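Local coordinates for protein xyloglucan-specific endo-beta-1,4-glucanase GH12 (Aspergillus niveus, PDB 4NPR) that probably hydrolyses internal beta-1,4-glucosidic linkages of xyloglucan with retention of the anomeric configuration, as a family 12 glycoside hydrolase, at residues A87-Q92 / S236-S241; W110-S115 / G144-A149; H135-M140 / S212-V217; A165-N170 / N191-D196. All blocks are in the same frame, centred on the assembly; numbering follows the deposited sequence.

Contact 1 of 4, residues A87-Q92 / S236-S241. With SO4 (sulfate ion), chain C.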
loop_
_atom_site.group_PDB
_atom_site.type_symbol
_atom_site.label_atom_id
_atom_site.label_comp_id
_atom_site.label_asym_id
_atom_site.label_seq_id
_atom_site.Cartn_x
_atom_site.Cartn_y
_atom_site.Cartn_z
ATOM N N ALA A 87 -1.935 -6.496 5.045
ATOM C CA ALA A 87 -2.572 -7.378 4.101
ATOM C C ALA A 87 -2.770 -6.578 2.820
ATOM O O ALA A 87 -3.304 -5.489 2.849
ATOM C CB ALA A 87 -3.917 -7.819 4.624
ATOM N N ASN A 88 -2.357 -7.172 1.708
ATOM C CA ASN A 88 -2.229 -6.496 0.447
ATOM C C ASN A 88 -2.252 -7.494 -0.665
ATOM O O ASN A 88 -1.935 -8.677 -0.488
ATOM C CB ASN A 88 -0.891 -5.766 0.370
ATOM C CG ASN A 88 0.286 -6.715 0.365
ATOM O OD1 ASN A 88 0.876 -7.011 -0.676
ATOM N ND2 ASN A 88 0.629 -7.216 1.535
ATOM N N ALA A 89 -2.616 -7.009 -1.837
ATOM C CA ALA A 89 -2.374 -7.728 -3.085
ATOM C C ALA A 89 -1.066 -7.195 -3.746
ATOM O O ALA A 89 -0.969 -6.019 -4.029
ATOM C CB ALA A 89 -3.546 -7.526 -4.028
ATOM N N ALA A 90 -0.128 -8.096 -4.046
ATOM C CA ALA A 90 1.149 -7.785 -4.690
ATOM C C ALA A 90 1.200 -8.333 -6.113
ATOM O O ALA A 90 0.929 -9.509 -6.385
ATOM C CB ALA A 90 2.299 -8.373 -3.875
ATOM N N LEU A 91 1.560 -7.465 -7.031
ATOM C CA LEU A 91 1.643 -7.830 -8.416
ATOM C C LEU A 91 2.950 -8.562 -8.615
ATOM O O LEU A 91 3.960 -8.126 -8.096
ATOM C CB LEU A 91 1.648 -6.578 -9.271
ATOM C CG LEU A 91 1.703 -6.825 -10.768
ATOM C CD1 LEU A 91 0.372 -7.422 -11.209
ATOM C CD2 LEU A 91 2.042 -5.529 -11.516
ATOM N N GLN A 92 2.917 -9.643 -9.396
ATOM C CA GLN A 92 4.087 -10.456 -9.727
ATOM C C GLN A 92 4.530 -10.078 -11.125
ATOM O O GLN A 92 3.817 -10.242 -12.092
ATOM C CB GLN A 92 3.732 -11.933 -9.649
ATOM C CG GLN A 92 3.093 -12.338 -8.324
ATOM C CD GLN A 92 4.003 -12.029 -7.108
ATOM O OE1 GLN A 92 3.710 -11.159 -6.281
ATOM N NE2 GLN A 92 5.104 -12.734 -7.015
ATOM N N SER A 236 -13.502 -4.061 -3.754
ATOM C CA SER A 236 -14.494 -4.658 -4.623
ATOM C C SER A 236 -13.955 -4.761 -6.060
ATOM O O SER A 236 -14.482 -5.515 -6.875
ATOM C CB SER A 236 -15.872 -3.981 -4.458
ATOM O OG SER A 236 -15.805 -2.633 -4.777
ATOM N N ASP A 237 -12.879 -4.030 -6.343
ATOM C CA ASP A 237 -12.017 -4.311 -7.466
ATOM C C ASP A 237 -10.670 -3.568 -7.380
ATOM O O ASP A 237 -10.585 -2.428 -6.928
ATOM C CB ASP A 237 -12.726 -4.035 -8.787
ATOM C CG ASP A 237 -12.948 -2.600 -9.013
ATOM O OD1 ASP A 237 -13.834 -2.049 -8.317
ATOM O OD2 ASP A 237 -12.225 -2.015 -9.873
ATOM N N TYR A 238 -9.625 -4.267 -7.776
ATOM C CA TYR A 238 -8.283 -3.752 -7.768
ATOM C C TYR A 238 -7.579 -4.346 -8.982
ATOM O O TYR A 238 -7.694 -5.545 -9.244
ATOM C CB TYR A 238 -7.499 -4.121 -6.476
ATOM C CG TYR A 238 -6.027 -3.710 -6.561
ATOM C CD1 TYR A 238 -5.647 -2.379 -6.425
ATOM C CD2 TYR A 238 -5.046 -4.629 -6.871
ATOM C CE1 TYR A 238 -4.323 -1.965 -6.576
ATOM C CE2 TYR A 238 -3.722 -4.250 -7.019
ATOM C CZ TYR A 238 -3.348 -2.920 -6.854
ATOM O OH TYR A 238 -2.022 -2.553 -6.975
ATOM N N SER A 239 -6.889 -3.503 -9.742
ATOM C CA SER A 239 -5.982 -3.975 -10.776
ATOM C C SER A 239 -4.808 -3.044 -10.868
ATOM O O SER A 239 -4.893 -1.883 -10.470
ATOM C CB SER A 239 -6.631 -4.068 -12.159
ATOM O OG SER A 239 -7.294 -2.892 -12.484
ATOM N N VAL A 240 -3.704 -3.621 -11.350
ATOM C CA VAL A 240 -2.515 -2.880 -11.719
ATOM C C VAL A 240 -1.738 -3.675 -12.740
ATOM O O VAL A 240 -1.725 -4.897 -12.712
ATOM C CB VAL A 240 -1.620 -2.526 -10.486
ATOM C CG1 VAL A 240 -0.972 -3.755 -9.878
ATOM C CG2 VAL A 240 -0.564 -1.483 -10.848
ATOM N N SER A 241 -1.106 -2.970 -13.657
ATOM C CA SER A 241 -0.158 -3.597 -14.547
ATOM C C SER A 241 1.074 -2.688 -14.778
ATOM O O SER A 241 0.983 -1.473 -14.819
ATOM C CB SER A 241 -0.852 -4.033 -15.863
ATOM O OG SER A 241 -1.180 -2.907 -16.680
HETATM S S SO4 C . -10.087 -2.742 -14.514
HETATM O O1 SO4 C . -10.149 -1.294 -14.188
HETATM O O2 SO4 C . -9.939 -3.469 -13.224
HETATM O O3 SO4 C . -11.362 -3.120 -15.190
HETATM O O4 SO4 C . -8.930 -3.044 -15.419
HETATM O O HOH W 1 -0.570 -4.517 -6.437
#
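L91 and V240 meet side chain to side chain between the two sheets of the beta-jelly roll, one on the strand 87-97 of the nine-stranded sheet and the other on the strand 231-240 of the six-stranded sheet. The contact illustrates how facing sheets are joined by alternate residues: A89 and L91 from one strand, Y238 and V240 from the other, point their side chains into the interlayer, while A90 and S239 point away from it. L91 stretches towards V240 with CG anti to its backbone N (chi1 -179°), which carries both methyl groups across the gap. The two side chains cross obliquely; L91 CD2 rests 3.9 Å from V240 CG1, and L91 CD1 lies 3.6 Å from the carbonyl oxygen V240 O. One register step away, A89 CB approaches Y238 CD2 at 4.3 Å, slanting in against the phenol ring, which also makes an edge-to-face contact with W108. No direct hydrogen bond links the segments. Instead the hydroxyl at the far end of the tyrosine bonds to a water that itself donates to A89 O, so a polar bridge runs beside the apolar contacts. On the outer side of its sheet, S239 turns its hydroxyl to a sulfate ion, probably from the crystallisation liquor and also held by T67; S239 OG donates to sulfate O2 over 2.8 Å.

Contact 2 of 4, residues W110-S115 / G144-A149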
loop_
_atom_site.group_PDB
_atom_site.type_symbol
_atom_site.label_atom_id
_atom_site.label_comp_id
_atom_site.label_asym_id
_atom_site.label_seq_id
_atom_site.Cartn_x
_atom_site.Cartn_y
_atom_site.Cartn_z
ATOM N N TRP A 110 -12.435 0.694 -2.906
ATOM C CA TRP A 110 -12.470 0.079 -1.565
ATOM C C TRP A 110 -13.463 0.739 -0.651
ATOM O O TRP A 110 -13.945 1.847 -0.906
ATOM C CB TRP A 110 -11.106 0.116 -0.877
ATOM C CG TRP A 110 -10.528 1.501 -0.708
ATOM C CD1 TRP A 110 -9.768 2.137 -1.585
ATOM C CD2 TRP A 110 -10.707 2.411 0.411
ATOM N NE1 TRP A 110 -9.448 3.411 -1.119
ATOM C CE2 TRP A 110 -10.015 3.595 0.104
ATOM C CE3 TRP A 110 -11.399 2.343 1.619
ATOM C CZ2 TRP A 110 -9.935 4.672 0.977
ATOM C CZ3 TRP A 110 -11.346 3.466 2.490
ATOM C CH2 TRP A 110 -10.627 4.599 2.153
ATOM N N ASN A 111 -13.723 0.029 0.436
ATOM C CA ASN A 111 -14.597 0.482 1.517
ATOM C C ASN A 111 -14.154 -0.020 2.910
ATOM O O ASN A 111 -13.679 -1.117 3.050
ATOM C CB ASN A 111 -16.034 0.023 1.243
ATOM C CG ASN A 111 -17.003 0.655 2.193
ATOM O OD1 ASN A 111 -17.150 1.897 2.182
ATOM N ND2 ASN A 111 -17.599 -0.152 3.105
ATOM N N TYR A 112 -14.339 0.802 3.939
ATOM C CA TYR A 112 -14.058 0.391 5.303
ATOM C C TYR A 112 -15.320 0.460 6.113
ATOM O O TYR A 112 -16.092 1.399 5.962
ATOM C CB TYR A 112 -12.980 1.289 5.973
ATOM C CG TYR A 112 -11.682 0.542 6.326
ATOM C CD1 TYR A 112 -11.691 -0.538 7.180
ATOM C CD2 TYR A 112 -10.470 0.932 5.805
ATOM C CE1 TYR A 112 -10.536 -1.205 7.512
ATOM C CE2 TYR A 112 -9.288 0.277 6.136
ATOM C CZ TYR A 112 -9.327 -0.813 6.986
ATOM O OH TYR A 112 -8.167 -1.498 7.289
ATOM N N SER A 113 -15.528 -0.525 6.985
ATOM C CA SER A 113 -16.510 -0.348 8.039
ATOM C C SER A 113 -15.953 -0.831 9.373
ATOM O O SER A 113 -14.981 -1.574 9.411
ATOM C CB SER A 113 -17.835 -1.057 7.683
ATOM O OG SER A 113 -17.651 -2.450 7.451
ATOM N N GLY A 114 -16.579 -0.388 10.456
ATOM C CA GLY A 114 -16.303 -0.913 11.810
ATOM C C GLY A 114 -16.091 0.208 12.803
ATOM O O GLY A 114 -16.257 1.341 12.443
ATOM N N SER A 115 -15.681 -0.099 14.035
ATOM C CA SER A 115 -15.664 0.938 15.092
ATOM C C SER A 115 -14.270 1.391 15.546
ATOM O O SER A 115 -13.337 0.561 15.678
ATOM C CB SER A 115 -16.559 0.535 16.283
ATOM O OG SER A 115 -16.295 -0.790 16.670
ATOM N N GLY A 144 -6.317 6.717 1.822
ATOM C CA GLY A 144 -7.108 6.701 3.058
ATOM C C GLY A 144 -6.213 6.870 4.254
ATOM O O GLY A 144 -5.246 6.137 4.398
ATOM N N ALA A 145 -6.533 7.870 5.088
ATOM C CA ALA A 145 -5.908 8.077 6.402
ATOM C C ALA A 145 -6.988 8.178 7.483
ATOM O O ALA A 145 -7.447 9.257 7.839
ATOM C CB ALA A 145 -5.050 9.321 6.392
ATOM N N LEU A 146 -7.336 7.032 8.042
ATOM C CA LEU A 146 -8.426 6.946 8.969
ATOM C C LEU A 146 -7.970 7.060 10.413
ATOM O O LEU A 146 -6.927 6.520 10.794
ATOM C CB LEU A 146 -9.163 5.623 8.718
ATOM C CG LEU A 146 -9.546 5.336 7.259
ATOM C CD1 LEU A 146 -10.484 4.151 7.259
ATOM C CD2 LEU A 146 -10.245 6.517 6.618
ATOM N N GLY A 147 -8.751 7.785 11.199
ATOM C CA GLY A 147 -8.614 7.853 12.649
ATOM C C GLY A 147 -7.299 8.258 13.280
ATOM O O GLY A 147 -7.052 7.958 14.458
ATOM N N GLY A 148 -6.448 8.937 12.522
ATOM C CA GLY A 148 -5.186 9.443 13.057
ATOM C C GLY A 148 -3.939 8.788 12.484
ATOM O O GLY A 148 -2.810 9.229 12.748
ATOM N N ALA A 149 -4.133 7.739 11.696
ATOM C CA ALA A 149 -3.017 7.025 11.110
ATOM C C ALA A 149 -2.007 8.008 10.500
ATOM O O ALA A 149 -2.378 8.902 9.732
ATOM C CB ALA A 149 -3.531 6.046 10.069
#
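W110 and Y112 on one strand face G144 and L146 on another without any hydrogen bond between the backbones, whose closest CA atoms, those of Y112 and L146, are 9.4 Å apart. Across that spacing the large aromatic side chains do most of the reaching. L146 holds CG anti to its carbonyl carbon (chi1 -50°) and brings a single methyl group, CD1, obliquely against the ring of Y112. This CD1 lies 3.5 Å from Y112 CD2 and 3.9 Å from Y112 CG, so the leucine meets the root of the ring and not its hydroxyl end. The hydroxyl is engaged elsewhere, in hydrogen bonds with T223 and W74, which fix the far end of the phenol while the leucine packs near its base. The pair spans the two layers of the beta-jelly roll: strand 105-113 belongs to the six-stranded sheet and strand 137-146 to the larger one. Two residues earlier on the strand, W110 meets a partner that offers only backbone. The benzo part of the indole reaches G144 at a slant, with W110 CZ2 4.1 Å from G144 CA. From L146 to A149 the chain makes a type I' beta turn, closed by a hydrogen bond from A149 N to L146 O of 3.2 Å.

Contact 3 of 4, residues H135-M140 / S212-V217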
loop_
_atom_site.group_PDB
_atom_site.type_symbol
_atom_site.label_atom_id
_atom_site.label_comp_id
_atom_site.label_asym_id
_atom_site.label_seq_id
_atom_site.Cartn_x
_atom_site.Cartn_y
_atom_site.Cartn_z
ATOM N N HIS A 135 15.585 -3.334 -0.900
ATOM C CA HIS A 135 14.837 -2.102 -1.109
ATOM C C HIS A 135 15.563 -0.905 -0.524
ATOM O O HIS A 135 15.793 -0.835 0.674
ATOM C CB HIS A 135 13.428 -2.182 -0.517
ATOM C CG HIS A 135 12.632 -3.349 -1.001
ATOM N ND1 HIS A 135 11.635 -3.930 -0.244
ATOM C CD2 HIS A 135 12.708 -4.067 -2.150
ATOM C CE1 HIS A 135 11.128 -4.955 -0.907
ATOM N NE2 HIS A 135 11.771 -5.064 -2.063
ATOM N N ASN A 136 15.914 0.043 -1.362
ATOM C CA ASN A 136 16.485 1.297 -0.872
ATOM C C ASN A 136 15.457 2.444 -0.806
ATOM O O ASN A 136 15.608 3.363 -0.017
ATOM C CB ASN A 136 17.736 1.682 -1.701
ATOM C CG ASN A 136 17.408 2.159 -3.114
ATOM O OD1 ASN A 136 18.029 3.097 -3.633
ATOM N ND2 ASN A 136 16.454 1.510 -3.750
ATOM N N TYR A 137 14.410 2.367 -1.643
ATOM C CA TYR A 137 13.315 3.304 -1.597
ATOM C C TYR A 137 11.967 2.676 -1.406
ATOM O O TYR A 137 11.681 1.561 -1.824
ATOM C CB TYR A 137 13.265 4.134 -2.864
ATOM C CG TYR A 137 14.327 5.162 -2.923
ATOM C CD1 TYR A 137 14.189 6.357 -2.240
ATOM C CD2 TYR A 137 15.482 4.939 -3.648
ATOM C CE1 TYR A 137 15.180 7.325 -2.292
ATOM C CE2 TYR A 137 16.482 5.906 -3.731
ATOM C CZ TYR A 137 16.326 7.101 -3.046
ATOM O OH TYR A 137 17.333 8.051 -3.096
ATOM N N GLU A 138 11.107 3.439 -0.781
ATOM C CA GLU A 138 9.745 3.044 -0.693
ATOM C C GLU A 138 8.885 4.239 -0.997
ATOM O O GLU A 138 9.124 5.325 -0.464
ATOM C CB GLU A 138 9.424 2.481 0.703
ATOM C CG GLU A 138 7.968 2.018 0.842
ATOM C CD GLU A 138 7.619 1.552 2.251
ATOM O OE1 GLU A 138 8.460 1.621 3.185
ATOM O OE2 GLU A 138 6.472 1.121 2.441
ATOM N N ILE A 139 7.881 4.014 -1.840
ATOM C CA ILE A 139 6.894 5.024 -2.167
ATOM C C ILE A 139 5.484 4.548 -1.812
ATOM O O ILE A 139 5.011 3.499 -2.261
ATOM C CB ILE A 139 6.962 5.360 -3.640
ATOM C CG1 ILE A 139 8.272 6.070 -3.941
ATOM C CG2 ILE A 139 5.817 6.277 -4.034
ATOM C CD1 ILE A 139 9.408 5.141 -4.244
ATOM N N MET A 140 4.809 5.317 -0.987
ATOM C CA MET A 140 3.472 4.964 -0.593
ATOM C C MET A 140 2.517 6.007 -1.140
ATOM O O MET A 140 2.833 7.192 -1.221
ATOM C CB MET A 140 3.321 4.902 0.922
ATOM C CG MET A 140 4.405 4.155 1.668
ATOM S SD MET A 140 3.806 3.562 3.290
ATOM C CE MET A 140 2.629 2.253 2.934
ATOM N N SER A 212 16.157 7.777 -12.114
ATOM C CA SER A 212 15.369 6.873 -12.943
ATOM C C SER A 212 16.128 5.597 -13.323
ATOM O O SER A 212 15.536 4.683 -13.905
ATOM C CB SER A 212 14.794 7.580 -14.179
ATOM O OG SER A 212 15.816 8.126 -14.960
ATOM N N ASP A 213 17.406 5.499 -12.960
ATOM C CA ASP A 213 18.145 4.271 -13.216
ATOM C C ASP A 213 17.743 3.149 -12.226
ATOM O O ASP A 213 18.133 1.989 -12.389
ATOM C CB ASP A 213 19.670 4.541 -13.179
ATOM C CG ASP A 213 20.482 3.553 -14.041
ATOM O OD1 ASP A 213 19.924 2.973 -14.996
ATOM O OD2 ASP A 213 21.696 3.360 -13.775
ATOM N N LEU A 214 16.966 3.485 -11.210
ATOM C CA LEU A 214 16.533 2.494 -10.240
ATOM C C LEU A 214 15.509 1.567 -10.861
ATOM O O LEU A 214 14.867 1.939 -11.844
ATOM C CB LEU A 214 15.952 3.169 -8.993
ATOM C CG LEU A 214 16.931 4.067 -8.204
ATOM C CD1 LEU A 214 16.187 4.930 -7.185
ATOM C CD2 LEU A 214 18.043 3.281 -7.501
ATOM N N TYR A 215 15.383 0.375 -10.277
ATOM C CA TYR A 215 14.392 -0.656 -10.656
ATOM C C TYR A 215 13.136 -0.612 -9.804
ATOM O O TYR A 215 13.231 -0.651 -8.604
ATOM C CB TYR A 215 14.977 -2.070 -10.484
ATOM C CG TYR A 215 16.066 -2.412 -11.467
ATOM C CD1 TYR A 215 17.409 -2.130 -11.190
ATOM C CD2 TYR A 215 15.757 -2.993 -12.704
ATOM C CE1 TYR A 215 18.411 -2.424 -12.122
ATOM C CE2 TYR A 215 16.744 -3.298 -13.644
ATOM C CZ TYR A 215 18.064 -3.009 -13.358
ATOM O OH TYR A 215 19.028 -3.319 -14.285
ATOM N N LEU A 216 11.957 -0.591 -10.424
ATOM C CA LEU A 216 10.685 -0.881 -9.714
ATOM C C LEU A 216 10.633 -2.361 -9.445
ATOM O O LEU A 216 10.647 -3.093 -10.391
ATOM C CB LEU A 216 9.478 -0.475 -10.589
ATOM C CG LEU A 216 8.025 -0.694 -10.110
ATOM C CD1 LEU A 216 7.787 -0.256 -8.671
ATOM C CD2 LEU A 216 7.078 0.081 -11.028
ATOM N N VAL A 217 10.610 -2.813 -8.191
ATOM C CA VAL A 217 10.614 -4.273 -7.892
ATOM C C VAL A 217 9.424 -4.904 -7.133
ATOM O O VAL A 217 9.350 -6.143 -7.038
ATOM C CB VAL A 217 11.906 -4.742 -7.173
ATOM C CG1 VAL A 217 13.130 -4.223 -7.902
ATOM C CG2 VAL A 217 11.934 -4.337 -5.696
#
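L214 and Y137 cross at about a right angle, and the leucine can be followed outward from its backbone. Its CB heads towards the segment 135-140, and CG turns to the side of the backbone N (chi1 -62°), bringing the fork of the side chain up to the opposing residues. At that fork the two methyl groups part company. CD1 settles obliquely against one side of the tyrosine ring, equally close to two neighbouring atoms: L214 CD1 is 3.6 Å from both Y137 CD2 and Y137 CE2. The other branch takes a polar neighbour, L214 CD2 lying 3.9 Å from N136 OD1, a van der Waals approach in which the two side chains come from opposite directions. The amide nitrogen of N136 is occupied separately, in a weak hydrogen bond to the carbonyl of L127.

Further along, H135 and V217 form a second touching pair. The imidazole meets the valine at a slant, with V217 CG2 3.6 Å from H135 CD2 and 3.7 Å from H135 NE2. That ring is also stacked on F126, and its NE2 makes a weak hydrogen bond to D218, so the methyl group meets an imidazole already steadied by other partners. None of the touching residues is fully buried. Both strands belong to the nine-stranded sheet of the jelly roll, with strand 117-128 between them; N136 and Y137 both face L127 of that intervening strand, the pattern of a classic beta bulge.

Contact 4 of 4, residues A165-N170 / N191-D196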
loop_
_atom_site.group_PDB
_atom_site.type_symbol
_atom_site.label_atom_id
_atom_site.label_comp_id
_atom_site.label_asym_id
_atom_site.label_seq_id
_atom_site.Cartn_x
_atom_site.Cartn_y
_atom_site.Cartn_z
ATOM N N ALA A 165 -1.587 12.687 -10.396
ATOM C CA ALA A 165 -2.676 11.853 -10.914
ATOM C C ALA A 165 -4.063 12.379 -10.523
ATOM O O ALA A 165 -4.968 11.611 -10.186
ATOM C CB ALA A 165 -2.461 10.386 -10.511
ATOM N N GLY A 166 -4.184 13.713 -10.583
ATOM C CA GLY A 166 -5.428 14.459 -10.344
ATOM C C GLY A 166 -5.819 14.706 -8.887
ATOM O O GLY A 166 -6.861 15.263 -8.646
ATOM N N ILE A 167 -4.990 14.282 -7.926
ATOM C CA ILE A 167 -5.323 14.323 -6.493
ATOM C C ILE A 167 -4.269 15.150 -5.786
ATOM O O ILE A 167 -3.089 14.990 -6.056
ATOM C CB ILE A 167 -5.231 12.892 -5.868
ATOM C CG1 ILE A 167 -6.291 11.958 -6.443
ATOM C CG2 ILE A 167 -5.329 12.928 -4.342
ATOM C CD1 ILE A 167 -6.083 10.519 -6.037
ATOM N N LYS A 168 -4.700 16.006 -4.864
ATOM C CA LYS A 168 -3.789 16.802 -4.033
ATOM C C LYS A 168 -3.289 15.973 -2.849
ATOM O O LYS A 168 -4.058 15.348 -2.136
ATOM C CB LYS A 168 -4.465 18.052 -3.541
ATOM C CG LYS A 168 -3.522 19.251 -3.286
ATOM C CD LYS A 168 -4.185 20.570 -3.763
ATOM C CE LYS A 168 -3.794 21.803 -2.922
ATOM N NZ LYS A 168 -2.319 21.967 -2.758
ATOM N N PHE A 169 -1.978 15.957 -2.694
ATOM C CA PHE A 169 -1.290 15.156 -1.701
ATOM C C PHE A 169 -0.515 16.029 -0.728
ATOM O O PHE A 169 0.039 17.049 -1.122
ATOM C CB PHE A 169 -0.316 14.231 -2.429
ATOM C CG PHE A 169 -0.984 13.054 -3.078
ATOM C CD1 PHE A 169 -1.430 11.991 -2.315
ATOM C CD2 PHE A 169 -1.180 13.016 -4.415
ATOM C CE1 PHE A 169 -2.070 10.916 -2.896
ATOM C CE2 PHE A 169 -1.809 11.953 -4.995
ATOM C CZ PHE A 169 -2.243 10.894 -4.242
ATOM N N ASN A 170 -0.486 15.633 0.538
ATOM C CA ASN A 170 0.593 16.021 1.419
ATOM C C ASN A 170 1.724 14.995 1.229
ATOM O O ASN A 170 1.493 13.802 1.343
ATOM C CB ASN A 170 0.176 15.970 2.855
ATOM C CG ASN A 170 -0.794 17.059 3.231
ATOM O OD1 ASN A 170 -0.802 18.149 2.694
ATOM N ND2 ASN A 170 -1.631 16.743 4.189
ATOM N N ASN A 191 -11.984 6.759 -1.914
ATOM C CA ASN A 191 -12.248 5.354 -2.051
ATOM C C ASN A 191 -12.368 4.850 -3.468
ATOM O O ASN A 191 -12.421 3.674 -3.660
ATOM C CB ASN A 191 -13.458 4.949 -1.227
ATOM C CG ASN A 191 -14.755 5.130 -1.972
ATOM O OD1 ASN A 191 -14.797 5.244 -3.196
ATOM N ND2 ASN A 191 -15.816 5.109 -1.245
ATOM N N SER A 192 -12.390 5.727 -4.456
ATOM C CA SER A 192 -12.412 5.306 -5.881
ATOM C C SER A 192 -11.286 5.998 -6.598
ATOM O O SER A 192 -11.135 7.210 -6.425
ATOM C CB SER A 192 -13.723 5.733 -6.568
ATOM O OG SER A 192 -14.807 5.022 -6.007
ATOM N N PHE A 193 -10.523 5.254 -7.402
ATOM C CA PHE A 193 -9.346 5.784 -8.094
ATOM C C PHE A 193 -9.019 5.017 -9.360
ATOM O O PHE A 193 -9.035 3.813 -9.366
ATOM C CB PHE A 193 -8.100 5.707 -7.179
ATOM C CG PHE A 193 -6.786 6.097 -7.868
ATOM C CD1 PHE A 193 -6.491 7.427 -8.139
ATOM C CD2 PHE A 193 -5.856 5.136 -8.226
ATOM C CE1 PHE A 193 -5.308 7.787 -8.781
ATOM C CE2 PHE A 193 -4.683 5.475 -8.865
ATOM C CZ PHE A 193 -4.400 6.800 -9.148
ATOM N N SER A 194 -8.668 5.743 -10.411
ATOM C CA SER A 194 -8.128 5.165 -11.645
ATOM C C SER A 194 -7.043 6.093 -12.221
ATOM O O SER A 194 -7.276 7.274 -12.479
ATOM C CB SER A 194 -9.243 4.901 -12.673
ATOM O OG SER A 194 -8.757 4.227 -13.824
ATOM N N GLY A 195 -5.831 5.566 -12.377
ATOM C CA GLY A 195 -4.726 6.398 -12.861
ATOM C C GLY A 195 -3.414 5.721 -13.154
ATOM O O GLY A 195 -3.207 4.562 -12.834
ATOM N N ASP A 196 -2.528 6.486 -13.779
ATOM C CA ASP A 196 -1.194 6.009 -14.095
ATOM C C ASP A 196 -0.270 6.205 -12.882
ATOM O O ASP A 196 0.102 7.330 -12.556
ATOM C CB ASP A 196 -0.630 6.698 -15.361
ATOM C CG ASP A 196 0.656 6.048 -15.833
ATOM O OD1 ASP A 196 1.117 5.165 -15.103
ATOM O OD2 ASP A 196 1.215 6.356 -16.913
#
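F193 swings its ring away from the backbone N (chi1 174°), while I167 carries CG1 beside its own backbone N and continues with an extended second torsion (chi2 170°), so that the end of the isoleucine reaches the ring of the phenylalanine. I167 CD1 comes 3.8 Å from F193 CD1 and 3.9 Å from F193 CE1, touching one side of the ring at a slant. A165 approaches the same corner from the chain just before: its carbonyl oxygen lies at the ring edge, near the ring plane, with A165 O 4.1 Å from F193 CE1. The methyl group of A165 adds an apolar contact, A165 CB to F193 CE1 at 4.2 Å. One ring face of F193 is covered by its own strand, where the backbone nitrogen G195 N sits 3.6 Å above the plane, displaced towards the rim. G195, without a side chain, lets its backbone lie close against the ring. The phenylalanine also touches L143 of strand 137-146.

I167 has a second role within its own segment, since its other branch, CG2, lies over one face of F169; that ring in turn meets F200 of the helix 198-207. At the end of strand 192-196 the D196 carboxylate accepts from the backbone N of both I104 and R198, capping the turn that leads into the helix. The contact thus joins the outermost strand of the smaller sheet to strand 167-176 and the residues just before it in the larger one, across the interlayer of the beta-jelly roll.

Overall arrangement
All four contacts serve one beta-jelly roll, in which a six-stranded antiparallel sheet lies against a mixed nine-stranded one. Contacts 1, 2 and 4 each bridge the two sheets, whereas contact 3 stays within the larger. Contact 1 spans the longest stretch of chain and encloses the other three: contact 2 closes before contact 4 opens, contact 4 falls within the span of contact 3, and contacts 2 and 3 interleave through their common strand 137-146. Contacts 2 and 3 have centres about 27 Å apart, on opposite sides of the chain's centre. Contacts 2 and 4 touch where W110 N probably bonds to N191 O. Contacts 1, 2 and 4 thus tie the layers together, while contact 3 joins strands across the one between them.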